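Local coordinates for Lin1909 protein (Listeria innocua, PDB 3FIJ) that binds manganese and is probably a class I glutamine amidotransferase-like hydrolase of gamma-glutamyl-gamma-aminobutyrate, at residues Q119-I133 with H178-K190. Residues are numbered along the deposited sequence; the frame is centred on the assembly and turned at random.
Sequences QLVNVALGGTLYQDI and HHQFIKKLAPSFK. With MN (manganese (II) ion), chain I.
Val121 in the last turn of helix 116-124 and Leu125 just past it receive the ring of Phe189: CG of Leu125 reaches its edge, and CG1 of Val121 lies 3.8 Å from CZ of Phe189. Ala186 is small enough for its CB to sit 3.5 Å from Gly127 N. There a Schellman motif ends the helix, Gly126 supplying the positive phi; Gly127 suits its place because Lys184 O and Ala186 N crowd the spot a CB would take. Farther along, Ile133 turns CG1 to the ring edge of Phe181, and Lys183, with CG anti to its backbone N (chi1 -171°), lays its methylenes across one face of Tyr130. Its ammonium continues to a salt bridge with Glu80.

Strands 129-130 and 181-182 pair antiparallel; Tyr130 N donates to Phe181 O (2.7 Å). Beside them Lys183 and Lys184 form a classic beta bulge opposite Thr128, whose hydroxyl OG1 takes the second N-H, from Lys184 N (2.9 Å). Buried Gln180, its amide long enough to reach, donates a hydrogen bond from NE2 to Gln131 O. His178 ND1 makes a bent bond to Gln180 O, which should help orient the imidazole whose NE2 binds manganese; this two-stranded pair is thus linked through Gln180 to the metal site.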
# COMPACT_ATOMS: atom_id res chain seq x y z
N GLN A 119 6.99 32.91 7.20
CA GLN A 119 7.11 32.67 8.63
C GLN A 119 8.58 32.62 9.04
O GLN A 119 8.93 32.98 10.17
CB GLN A 119 6.40 31.38 9.02
CG GLN A 119 4.91 31.45 8.79
CD GLN A 119 4.18 30.26 9.34
OE1 GLN A 119 2.95 30.16 9.22
NE2 GLN A 119 4.92 29.33 9.93
N LEU A 120 9.44 32.18 8.13
CA LEU A 120 10.86 32.12 8.44
C LEU A 120 11.41 33.55 8.52
O LEU A 120 12.24 33.87 9.37
CB LEU A 120 11.62 31.32 7.39
CG LEU A 120 13.11 31.24 7.70
CD1 LEU A 120 13.60 29.85 7.45
CD2 LEU A 120 13.89 32.27 6.87
N VAL A 121 10.94 34.43 7.65
CA VAL A 121 11.39 35.81 7.68
C VAL A 121 10.98 36.42 9.03
O VAL A 121 11.80 36.99 9.75
CB VAL A 121 10.77 36.60 6.50
CG1 VAL A 121 10.96 38.10 6.68
CG2 VAL A 121 11.39 36.13 5.21
N ASN A 122 9.71 36.29 9.38
CA ASN A 122 9.20 36.83 10.63
C ASN A 122 10.07 36.39 11.83
O ASN A 122 10.47 37.21 12.66
CB ASN A 122 7.74 36.38 10.82
CG ASN A 122 7.05 37.13 11.95
OD1 ASN A 122 6.76 36.56 13.01
ND2 ASN A 122 6.78 38.42 11.73
N VAL A 123 10.38 35.10 11.90
CA VAL A 123 11.21 34.56 12.96
C VAL A 123 12.63 35.13 12.91
O VAL A 123 13.16 35.59 13.91
CB VAL A 123 11.30 33.00 12.87
CG1 VAL A 123 12.30 32.47 13.91
CG2 VAL A 123 9.92 32.39 13.09
N ALA A 124 13.23 35.10 11.72
CA ALA A 124 14.59 35.61 11.54
C ALA A 124 14.79 36.99 12.14
O ALA A 124 15.84 37.28 12.70
CB ALA A 124 14.95 35.64 10.07
N LEU A 125 13.77 37.84 12.02
CA LEU A 125 13.85 39.21 12.52
C LEU A 125 13.23 39.46 13.90
O LEU A 125 13.02 40.61 14.29
CB LEU A 125 13.25 40.18 11.48
CG LEU A 125 14.10 40.50 10.24
CD1 LEU A 125 15.35 41.25 10.66
CD2 LEU A 125 14.49 39.23 9.50
N GLY A 126 12.93 38.40 14.64
CA GLY A 126 12.39 38.58 15.98
C GLY A 126 10.92 38.35 16.25
O GLY A 126 10.45 38.71 17.33
N GLY A 127 10.18 37.78 15.30
CA GLY A 127 8.76 37.54 15.53
C GLY A 127 8.53 36.15 16.10
O GLY A 127 9.48 35.44 16.38
N THR A 128 7.27 35.77 16.29
CA THR A 128 6.95 34.45 16.81
C THR A 128 5.83 33.83 16.00
O THR A 128 5.23 34.49 15.15
CB THR A 128 6.52 34.49 18.31
OG1 THR A 128 5.31 35.24 18.45
CG2 THR A 128 7.61 35.13 19.16
N LEU A 129 5.54 32.55 16.26
CA LEU A 129 4.49 31.85 15.53
C LEU A 129 3.60 31.02 16.45
O LEU A 129 4.00 30.67 17.55
CB LEU A 129 5.13 30.89 14.52
CG LEU A 129 6.27 31.37 13.63
CD1 LEU A 129 6.87 30.17 12.88
CD2 LEU A 129 5.75 32.42 12.67
N TYR A 130 2.39 30.71 15.99
CA TYR A 130 1.51 29.82 16.74
C TYR A 130 1.98 28.47 16.20
O TYR A 130 2.08 28.30 14.99
CB TYR A 130 0.04 30.00 16.36
CG TYR A 130 -0.64 31.21 16.97
CD1 TYR A 130 -0.72 32.41 16.26
CD2 TYR A 130 -1.20 31.16 18.25
CE1 TYR A 130 -1.35 33.52 16.81
CE2 TYR A 130 -1.83 32.26 18.81
CZ TYR A 130 -1.90 33.44 18.08
OH TYR A 130 -2.52 34.54 18.62
N GLN A 131 2.27 27.52 17.08
CA GLN A 131 2.73 26.21 16.66
C GLN A 131 1.68 25.35 15.95
O GLN A 131 2.03 24.46 15.17
CB GLN A 131 3.32 25.46 17.85
CG GLN A 131 4.67 26.00 18.28
CD GLN A 131 5.34 25.15 19.33
OE1 GLN A 131 5.23 23.92 19.33
NE2 GLN A 131 6.06 25.80 20.24
N ASP A 132 0.40 25.61 16.22
CA ASP A 132 -0.70 24.86 15.59
C ASP A 132 -1.98 25.68 15.60
O ASP A 132 -2.17 26.55 16.46
CB ASP A 132 -0.93 23.53 16.31
CG ASP A 132 -2.03 22.69 15.65
OD1 ASP A 132 -1.93 22.40 14.44
OD2 ASP A 132 -3.00 22.31 16.35
N ILE A 133 -2.86 25.40 14.63
CA ILE A 133 -4.13 26.10 14.49
C ILE A 133 -4.94 25.94 15.77
O ILE A 133 -5.68 26.83 16.16
CB ILE A 133 -4.96 25.54 13.28
CG1 ILE A 133 -4.12 25.62 12.00
CG2 ILE A 133 -6.23 26.35 13.07
CD1 ILE A 133 -4.83 25.07 10.72
N HIS A 178 -1.28 25.32 5.36
CA HIS A 178 -0.48 25.49 6.55
C HIS A 178 -1.26 25.27 7.84
O HIS A 178 -2.49 25.35 7.86
CB HIS A 178 0.16 26.89 6.54
CG HIS A 178 -0.83 28.02 6.51
ND1 HIS A 178 -1.29 28.64 7.65
CD2 HIS A 178 -1.46 28.62 5.47
CE1 HIS A 178 -2.16 29.58 7.32
NE2 HIS A 178 -2.28 29.59 6.00
N HIS A 179 -0.53 24.94 8.91
CA HIS A 179 -1.16 24.73 10.20
C HIS A 179 -0.51 25.63 11.25
O HIS A 179 -0.86 25.57 12.43
CB HIS A 179 -1.10 23.25 10.62
CG HIS A 179 0.17 22.85 11.29
ND1 HIS A 179 1.37 22.74 10.61
CD2 HIS A 179 0.44 22.56 12.58
CE1 HIS A 179 2.32 22.40 11.46
NE2 HIS A 179 1.78 22.28 12.67
N GLN A 180 0.43 26.47 10.82
CA GLN A 180 1.08 27.41 11.74
C GLN A 180 0.81 28.83 11.26
O GLN A 180 0.50 29.05 10.09
CB GLN A 180 2.59 27.17 11.80
CG GLN A 180 3.01 25.79 12.28
CD GLN A 180 4.39 25.79 12.91
OE1 GLN A 180 5.31 26.44 12.41
NE2 GLN A 180 4.55 25.06 14.01
N PHE A 181 0.90 29.80 12.18
CA PHE A 181 0.66 31.20 11.83
C PHE A 181 1.60 32.16 12.54
O PHE A 181 2.19 31.84 13.57
CB PHE A 181 -0.75 31.65 12.23
CG PHE A 181 -1.84 30.73 11.79
CD1 PHE A 181 -2.09 29.55 12.48
CD2 PHE A 181 -2.65 31.06 10.71
CE1 PHE A 181 -3.13 28.71 12.10
CE2 PHE A 181 -3.69 30.24 10.31
CZ PHE A 181 -3.93 29.05 11.01
N ILE A 182 1.72 33.36 11.99
CA ILE A 182 2.53 34.38 12.63
C ILE A 182 1.75 34.77 13.89
O ILE A 182 0.54 35.03 13.82
CB ILE A 182 2.68 35.64 11.75
CG1 ILE A 182 3.61 35.35 10.56
CG2 ILE A 182 3.20 36.82 12.60
CD1 ILE A 182 4.04 36.60 9.78
N LYS A 183 2.42 34.78 15.03
CA LYS A 183 1.77 35.16 16.28
C LYS A 183 2.18 36.61 16.47
O LYS A 183 1.42 37.52 16.18
CB LYS A 183 2.28 34.29 17.44
CG LYS A 183 1.50 34.47 18.75
CD LYS A 183 1.72 33.30 19.73
CE LYS A 183 3.16 33.25 20.26
NZ LYS A 183 3.52 31.94 20.89
N LYS A 184 3.40 36.80 16.95
CA LYS A 184 3.93 38.14 17.14
C LYS A 184 4.72 38.52 15.88
O LYS A 184 5.69 37.86 15.52
CB LYS A 184 4.83 38.19 18.38
CG LYS A 184 5.36 39.57 18.72
CD LYS A 184 4.22 40.56 18.93
CE LYS A 184 4.73 41.95 19.30
NZ LYS A 184 3.60 42.93 19.41
N LEU A 185 4.28 39.58 15.22
CA LEU A 185 4.93 40.05 14.00
C LEU A 185 6.24 40.79 14.30
O LEU A 185 6.26 41.72 15.10
CB LEU A 185 3.99 40.99 13.25
CG LEU A 185 4.51 41.56 11.93
CD1 LEU A 185 4.48 40.46 10.86
CD2 LEU A 185 3.65 42.75 11.50
N ALA A 186 7.32 40.36 13.66
CA ALA A 186 8.62 41.01 13.86
C ALA A 186 8.52 42.50 13.51
O ALA A 186 7.74 42.89 12.64
CB ALA A 186 9.68 40.33 13.00
N PRO A 187 9.31 43.34 14.19
CA PRO A 187 9.29 44.79 13.92
C PRO A 187 9.89 45.14 12.56
O PRO A 187 10.81 44.47 12.08
CB PRO A 187 10.09 45.37 15.08
CG PRO A 187 11.11 44.30 15.33
CD PRO A 187 10.28 43.03 15.26
N SER A 188 9.36 46.21 11.96
CA SER A 188 9.78 46.71 10.64
C SER A 188 9.00 46.02 9.52
O SER A 188 9.45 45.93 8.38
CB SER A 188 11.29 46.51 10.43
OG SER A 188 12.03 47.21 11.41
N PHE A 189 7.81 45.54 9.87
CA PHE A 189 6.93 44.88 8.92
C PHE A 189 5.50 45.30 9.20
O PHE A 189 5.17 45.72 10.30
CB PHE A 189 7.03 43.36 9.03
CG PHE A 189 8.34 42.79 8.59
CD1 PHE A 189 9.40 42.69 9.48
CD2 PHE A 189 8.52 42.37 7.28
CE1 PHE A 189 10.63 42.18 9.07
CE2 PHE A 189 9.74 41.85 6.86
CZ PHE A 189 10.80 41.76 7.76
N LYS A 190 4.65 45.19 8.19
CA LYS A 190 3.25 45.53 8.35
C LYS A 190 2.46 44.42 7.67
O LYS A 190 2.85 43.91 6.62
CB LYS A 190 2.94 46.89 7.72
CG LYS A 190 3.37 47.03 6.27
CD LYS A 190 3.16 48.45 5.74
CE LYS A 190 3.55 48.54 4.26
NZ LYS A 190 3.19 49.85 3.64
MN MN I . -4.27 30.37 5.04
O HOH W 1 -3.09 30.57 3.12